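Local structure of MHC class I antigen (Ctenopharyngodon idella, 5H5Z) at residues 210-224 against 236-248. The protein probably presents short peptides to T cells at the cell surface, as MHC class I heavy chains do in complex with beta-2-microglobulin. Residues are numbered along the deposited sequence; the frame is centred on the assembly and turned at random.
Sequences WQKNGQDHDEDVDLG and RMSTLNVGPDEWK
With chi1 of Trp210 at -68°, CG lies anti to the carbonyl carbon and the indole leans across the domain core onto strand 236-240; Ser238, its OG anti to the backbone N (chi1 -179°), turns the hydroxyl to meet it. Trp210 NE1 donates to Ser238 OG at 2.9 Å, the oxygen lying near the ring plane, which satisfies the one polar atom of a buried indole. The same ring takes Leu240 CB over the centre of one face, a CH-pi contact with CB 3.6 Å from the centroid of the six-membered ring. Of its two methyls, Leu240 CD2 stays by the indole at Trp210 CE3, while CD1 turns the other way, to Val221 CG2 and His217 CD2. The contact is a worked example of how an immunoglobulin C1-set sandwich is closed by its core tryptophan: Trp210, on strand 207-212 of one sheet, also touches Cys196 and Cys254, the disulfide that links the two sheets, while strands 221-228 and 234-240 form an antiparallel hairpin in the other. The hairpin is stitched by paired bonds between Asp222 and Thr239, Asp222 N to Thr239 O being 2.8 Å, and by Asn241 N, which gives an almost straight bond (174°) to Asp220 O. Gly224 N donates to Met237 O at 2.7 Å, and the extended Arg236 returns NE to Gly224 O at 2.8 Å, its guanidinium meeting the oxygen edge-on. Leu223 CD2 packs 3.6 Å from Arg236 NH2, and water 2 bridges that nitrogen to Leu223 O, while Met237 rests on Asn97 of the beta-2-microglobulin chain.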
loop_
_atom_site.group_PDB
_atom_site.type_symbol
_atom_site.label_atom_id
_atom_site.label_comp_id
_atom_site.label_asym_id
_atom_site.label_seq_id
_atom_site.Cartn_x
_atom_site.Cartn_y
_atom_site.Cartn_z
ATOM N N TRP A 210 7.508 -25.222 5.619
ATOM C CA TRP A 210 8.713 -25.977 5.892
ATOM C C TRP A 210 8.352 -27.442 6.031
ATOM O O TRP A 210 7.287 -27.782 6.521
ATOM C CB TRP A 210 9.376 -25.486 7.174
ATOM C CG TRP A 210 9.934 -24.116 7.077
ATOM C CD1 TRP A 210 9.319 -22.960 7.432
ATOM C CD2 TRP A 210 11.229 -23.749 6.603
ATOM N NE1 TRP A 210 10.142 -21.897 7.207
ATOM C CE2 TRP A 210 11.326 -22.354 6.699
ATOM C CE3 TRP A 210 12.319 -24.467 6.110
ATOM C CZ2 TRP A 210 12.460 -21.661 6.319
ATOM C CZ3 TRP A 210 13.444 -23.778 5.736
ATOM C CH2 TRP A 210 13.508 -22.390 5.842
ATOM N N GLN A 211 9.242 -28.308 5.573
ATOM C CA GLN A 211 9.041 -29.734 5.725
ATOM C C GLN A 211 10.258 -30.375 6.382
ATOM O O GLN A 211 11.390 -29.976 6.142
ATOM C CB GLN A 211 8.747 -30.392 4.375
ATOM C CG GLN A 211 7.323 -30.179 3.892
ATOM C CD GLN A 211 6.858 -31.251 2.925
ATOM O OE1 GLN A 211 7.633 -31.753 2.118
ATOM N NE2 GLN A 211 5.586 -31.604 3.005
ATOM N N LYS A 212 9.999 -31.351 7.237
ATOM C CA LYS A 212 11.060 -32.145 7.821
ATOM C C LYS A 212 10.889 -33.568 7.320
ATOM O O LYS A 212 9.874 -34.200 7.567
ATOM C CB LYS A 212 10.961 -32.099 9.344
ATOM C CG LYS A 212 12.060 -32.844 10.079
ATOM C CD LYS A 212 11.853 -32.751 11.580
ATOM C CE LYS A 212 12.793 -33.674 12.336
ATOM N NZ LYS A 212 12.434 -33.750 13.779
ATOM N N ASN A 213 11.888 -34.073 6.613
ATOM C CA ASN A 213 11.842 -35.446 6.149
ATOM C C ASN A 213 10.575 -35.720 5.346
ATOM O O ASN A 213 9.974 -36.780 5.471
ATOM C CB ASN A 213 11.944 -36.401 7.339
ATOM C CG ASN A 213 13.212 -36.189 8.139
ATOM O OD1 ASN A 213 14.269 -35.928 7.576
ATOM N ND2 ASN A 213 13.109 -36.295 9.460
ATOM N N GLY A 214 10.172 -34.753 4.528
ATOM C CA GLY A 214 9.013 -34.903 3.667
ATOM C C GLY A 214 7.656 -34.731 4.320
ATOM O O GLY A 214 6.639 -35.040 3.717
ATOM N N GLN A 215 7.625 -34.236 5.550
ATOM C CA GLN A 215 6.357 -33.987 6.226
ATOM C C GLN A 215 6.302 -32.544 6.689
ATOM O O GLN A 215 7.328 -31.944 6.971
ATOM C CB GLN A 215 6.163 -34.932 7.408
ATOM C CG GLN A 215 6.145 -36.404 7.037
ATOM C CD GLN A 215 5.040 -36.752 6.059
ATOM O OE1 GLN A 215 5.287 -37.374 5.031
ATOM N NE2 GLN A 215 3.816 -36.355 6.379
ATOM N N ASP A 216 5.105 -31.974 6.738
ATOM C CA ASP A 216 4.976 -30.570 7.085
ATOM C C ASP A 216 5.478 -30.352 8.498
ATOM O O ASP A 216 5.150 -31.110 9.402
ATOM C CB ASP A 216 3.522 -30.119 6.974
ATOM C CG ASP A 216 3.100 -29.853 5.537
ATOM O OD1 ASP A 216 3.981 -29.771 4.658
ATOM O OD2 ASP A 216 1.885 -29.723 5.296
ATOM N N HIS A 217 6.274 -29.307 8.676
ATOM C CA HIS A 217 6.831 -28.987 9.979
ATOM C C HIS A 217 6.374 -27.596 10.384
ATOM O O HIS A 217 6.711 -26.616 9.733
ATOM C CB HIS A 217 8.351 -29.030 9.881
ATOM C CG HIS A 217 9.055 -28.809 11.179
ATOM N ND1 HIS A 217 9.236 -29.813 12.103
ATOM C CD2 HIS A 217 9.642 -27.708 11.697
ATOM C CE1 HIS A 217 9.894 -29.334 13.141
ATOM N NE2 HIS A 217 10.156 -28.060 12.919
ATOM N N ASP A 218 5.640 -27.507 11.485
ATOM C CA ASP A 218 5.085 -26.226 11.926
ATOM C C ASP A 218 5.695 -25.675 13.221
ATOM O O ASP A 218 5.285 -24.621 13.699
ATOM C CB ASP A 218 3.543 -26.282 12.003
ATOM C CG ASP A 218 3.021 -27.412 12.889
ATOM O OD1 ASP A 218 3.713 -27.822 13.850
ATOM O OD2 ASP A 218 1.894 -27.887 12.623
ATOM N N GLU A 219 6.681 -26.379 13.771
ATOM C CA GLU A 219 7.362 -25.936 14.991
ATOM C C GLU A 219 8.615 -25.121 14.663
ATOM O O GLU A 219 9.345 -25.449 13.723
ATOM C CB GLU A 219 7.720 -27.136 15.875
ATOM C CG GLU A 219 6.527 -28.015 16.242
ATOM C CD GLU A 219 6.915 -29.256 17.027
ATOM O OE1 GLU A 219 8.074 -29.718 16.912
ATOM O OE2 GLU A 219 6.049 -29.777 17.761
ATOM N N ASP A 220 8.848 -24.062 15.440
ATOM C CA ASP A 220 10.006 -23.162 15.280
ATOM C C ASP A 220 9.996 -22.386 13.958
ATOM O O ASP A 220 11.052 -22.035 13.416
ATOM C CB ASP A 220 11.329 -23.922 15.455
ATOM C CG ASP A 220 11.462 -24.555 16.825
ATOM O OD1 ASP A 220 11.344 -23.827 17.831
ATOM O OD2 ASP A 220 11.695 -25.780 16.895
ATOM N N VAL A 221 8.790 -22.123 13.458
ATOM C CA VAL A 221 8.588 -21.404 12.204
ATOM C C VAL A 221 8.073 -19.996 12.488
ATOM O O VAL A 221 7.167 -19.808 13.306
ATOM C CB VAL A 221 7.606 -22.163 11.276
ATOM C CG1 VAL A 221 7.250 -21.336 10.045
ATOM C CG2 VAL A 221 8.190 -23.512 10.870
ATOM N N ASP A 222 8.672 -19.015 11.820
ATOM C CA ASP A 222 8.235 -17.622 11.905
ATOM C C ASP A 222 7.940 -17.082 10.504
ATOM O O ASP A 222 8.857 -16.734 9.761
ATOM C CB ASP A 222 9.303 -16.776 12.611
ATOM C CG ASP A 222 8.929 -15.305 12.714
ATOM O OD1 ASP A 222 7.724 -14.971 12.659
ATOM O OD2 ASP A 222 9.852 -14.475 12.858
ATOM N N LEU A 223 6.657 -17.020 10.153
ATOM C CA LEU A 223 6.232 -16.519 8.848
ATOM C C LEU A 223 6.160 -14.990 8.833
ATOM O O LEU A 223 5.423 -14.382 9.616
ATOM C CB LEU A 223 4.878 -17.123 8.455
ATOM C CG LEU A 223 4.247 -16.720 7.118
ATOM C CD1 LEU A 223 5.116 -17.143 5.943
ATOM C CD2 LEU A 223 2.857 -17.322 6.994
ATOM N N GLY A 224 6.935 -14.384 7.938
ATOM C CA GLY A 224 6.964 -12.933 7.784
ATOM C C GLY A 224 5.717 -12.397 7.103
ATOM O O GLY A 224 4.912 -13.157 6.557
ATOM N N ARG A 236 7.870 -12.189 0.395
ATOM C CA ARG A 236 7.527 -12.735 1.706
ATOM C C ARG A 236 8.601 -13.736 2.102
ATOM O O ARG A 236 9.224 -14.367 1.241
ATOM C CB ARG A 236 6.156 -13.419 1.677
ATOM C CG ARG A 236 5.521 -13.591 3.044
ATOM C CD ARG A 236 4.060 -14.005 2.957
ATOM N NE ARG A 236 3.450 -14.011 4.286
ATOM C CZ ARG A 236 2.146 -14.114 4.524
ATOM N NH1 ARG A 236 1.284 -14.221 3.520
ATOM N NH2 ARG A 236 1.702 -14.106 5.775
ATOM N N MET A 237 8.820 -13.883 3.401
ATOM C CA MET A 237 9.773 -14.872 3.880
ATOM C C MET A 237 9.271 -15.623 5.103
ATOM O O MET A 237 8.380 -15.157 5.816
ATOM C CB MET A 237 11.136 -14.228 4.157
ATOM C CG MET A 237 11.188 -13.364 5.408
ATOM S SD MET A 237 12.683 -12.373 5.404
ATOM C CE MET A 237 12.962 -12.193 7.165
ATOM N N SER A 238 9.847 -16.797 5.324
ATOM C CA SER A 238 9.619 -17.553 6.548
ATOM C C SER A 238 10.959 -17.980 7.111
ATOM O O SER A 238 11.884 -18.281 6.362
ATOM C CB SER A 238 8.755 -18.782 6.280
ATOM O OG SER A 238 8.516 -19.492 7.484
ATOM N N THR A 239 11.054 -18.012 8.433
ATOM C CA THR A 239 12.305 -18.327 9.108
ATOM C C THR A 239 12.123 -19.562 9.981
ATOM O O THR A 239 11.182 -19.629 10.774
ATOM C CB THR A 239 12.784 -17.136 9.966
ATOM O OG1 THR A 239 12.921 -15.974 9.137
ATOM C CG2 THR A 239 14.121 -17.432 10.621
ATOM N N LEU A 240 13.021 -20.532 9.816
ATOM C CA LEU A 240 13.033 -21.741 10.634
ATOM C C LEU A 240 14.167 -21.660 11.639
ATOM O O LEU A 240 15.328 -21.494 11.259
ATOM C CB LEU A 240 13.213 -22.991 9.763
ATOM C CG LEU A 240 13.247 -24.340 10.493
ATOM C CD1 LEU A 240 11.863 -24.726 10.997
ATOM C CD2 LEU A 240 13.814 -25.436 9.600
ATOM N N ASN A 241 13.827 -21.778 12.918
ATOM C CA ASN A 241 14.836 -21.772 13.965
ATOM C C ASN A 241 14.941 -23.100 14.703
ATOM O O ASN A 241 14.509 -23.230 15.847
ATOM C CB ASN A 241 14.635 -20.613 14.947
ATOM C CG ASN A 241 15.862 -20.365 15.809
ATOM O OD1 ASN A 241 16.967 -20.804 15.477
ATOM N ND2 ASN A 241 15.676 -19.662 16.918
ATOM N N VAL A 242 15.499 -24.092 14.018
ATOM C CA VAL A 242 15.936 -25.315 14.673
ATOM C C VAL A 242 17.454 -25.216 14.724
ATOM O O VAL A 242 18.039 -24.342 14.083
ATOM C CB VAL A 242 15.451 -26.592 13.946
ATOM C CG1 VAL A 242 13.930 -26.601 13.846
ATOM C CG2 VAL A 242 16.081 -26.726 12.561
ATOM N N GLY A 243 18.097 -26.080 15.494
ATOM C CA GLY A 243 19.543 -25.985 15.640
ATOM C C GLY A 243 20.292 -26.513 14.429
ATOM O O GLY A 243 19.698 -27.180 13.581
ATOM N N PRO A 244 21.604 -26.214 14.336
ATOM C CA PRO A 244 22.433 -26.825 13.297
ATOM C C PRO A 244 22.445 -28.352 13.401
ATOM O O PRO A 244 22.622 -29.032 12.394
ATOM C CB PRO A 244 23.835 -26.261 13.580
ATOM C CG PRO A 244 23.778 -25.735 14.979
ATOM C CD PRO A 244 22.371 -25.252 15.147
ATOM N N ASP A 245 22.253 -28.875 14.615
ATOM C CA ASP A 245 22.190 -30.320 14.842
ATOM C C ASP A 245 20.915 -30.935 14.263
ATOM O O ASP A 245 20.963 -31.990 13.623
ATOM C CB ASP A 245 22.312 -30.640 16.334
ATOM C CG ASP A 245 23.581 -30.079 16.942
ATOM O OD1 ASP A 245 24.644 -30.714 16.794
ATOM O OD2 ASP A 245 23.512 -28.995 17.563
ATOM N N GLU A 246 19.782 -30.270 14.480
ATOM C CA GLU A 246 18.505 -30.720 13.927
ATOM C C GLU A 246 18.540 -30.697 12.402
ATOM O O GLU A 246 17.989 -31.583 11.746
ATOM C CB GLU A 246 17.343 -29.870 14.447
ATOM C CG GLU A 246 17.152 -29.899 15.958
ATOM C CD GLU A 246 17.090 -31.307 16.529
ATOM O OE1 GLU A 246 16.298 -32.131 16.023
ATOM O OE2 GLU A 246 17.839 -31.586 17.489
ATOM N N TRP A 247 19.202 -29.681 11.851
ATOM C CA TRP A 247 19.414 -29.573 10.413
ATOM C C TRP A 247 20.321 -30.695 9.894
ATOM O O TRP A 247 20.071 -31.258 8.828
ATOM C CB TRP A 247 20.006 -28.205 10.069
ATOM C CG TRP A 247 19.897 -27.886 8.629
ATOM C CD1 TRP A 247 20.791 -28.208 7.650
ATOM C CD2 TRP A 247 18.817 -27.200 7.979
ATOM N NE1 TRP A 247 20.341 -27.758 6.432
ATOM C CE2 TRP A 247 19.132 -27.137 6.604
ATOM C CE3 TRP A 247 17.617 -26.627 8.426
ATOM C CZ2 TRP A 247 18.289 -26.526 5.666
ATOM C CZ3 TRP A 247 16.784 -26.015 7.495
ATOM C CH2 TRP A 247 17.125 -25.976 6.129
ATOM N N LYS A 248 21.366 -31.012 10.656
ATOM C CA LYS A 248 22.311 -32.073 10.299
ATOM C C LYS A 248 21.664 -33.461 10.287
ATOM O O LYS A 248 21.929 -34.258 9.400
ATOM C CB LYS A 248 23.525 -32.056 11.244
ATOM C CG LYS A 248 24.448 -33.263 11.113
ATOM C CD LYS A 248 25.699 -33.123 11.969
ATOM C CE LYS A 248 26.448 -34.450 12.034
ATOM N NZ LYS A 248 27.821 -34.277 12.600
HETATM O O HOH W 1 10.570 -14.735 8.811
HETATM O O HOH W 2 2.614 -13.757 8.570
#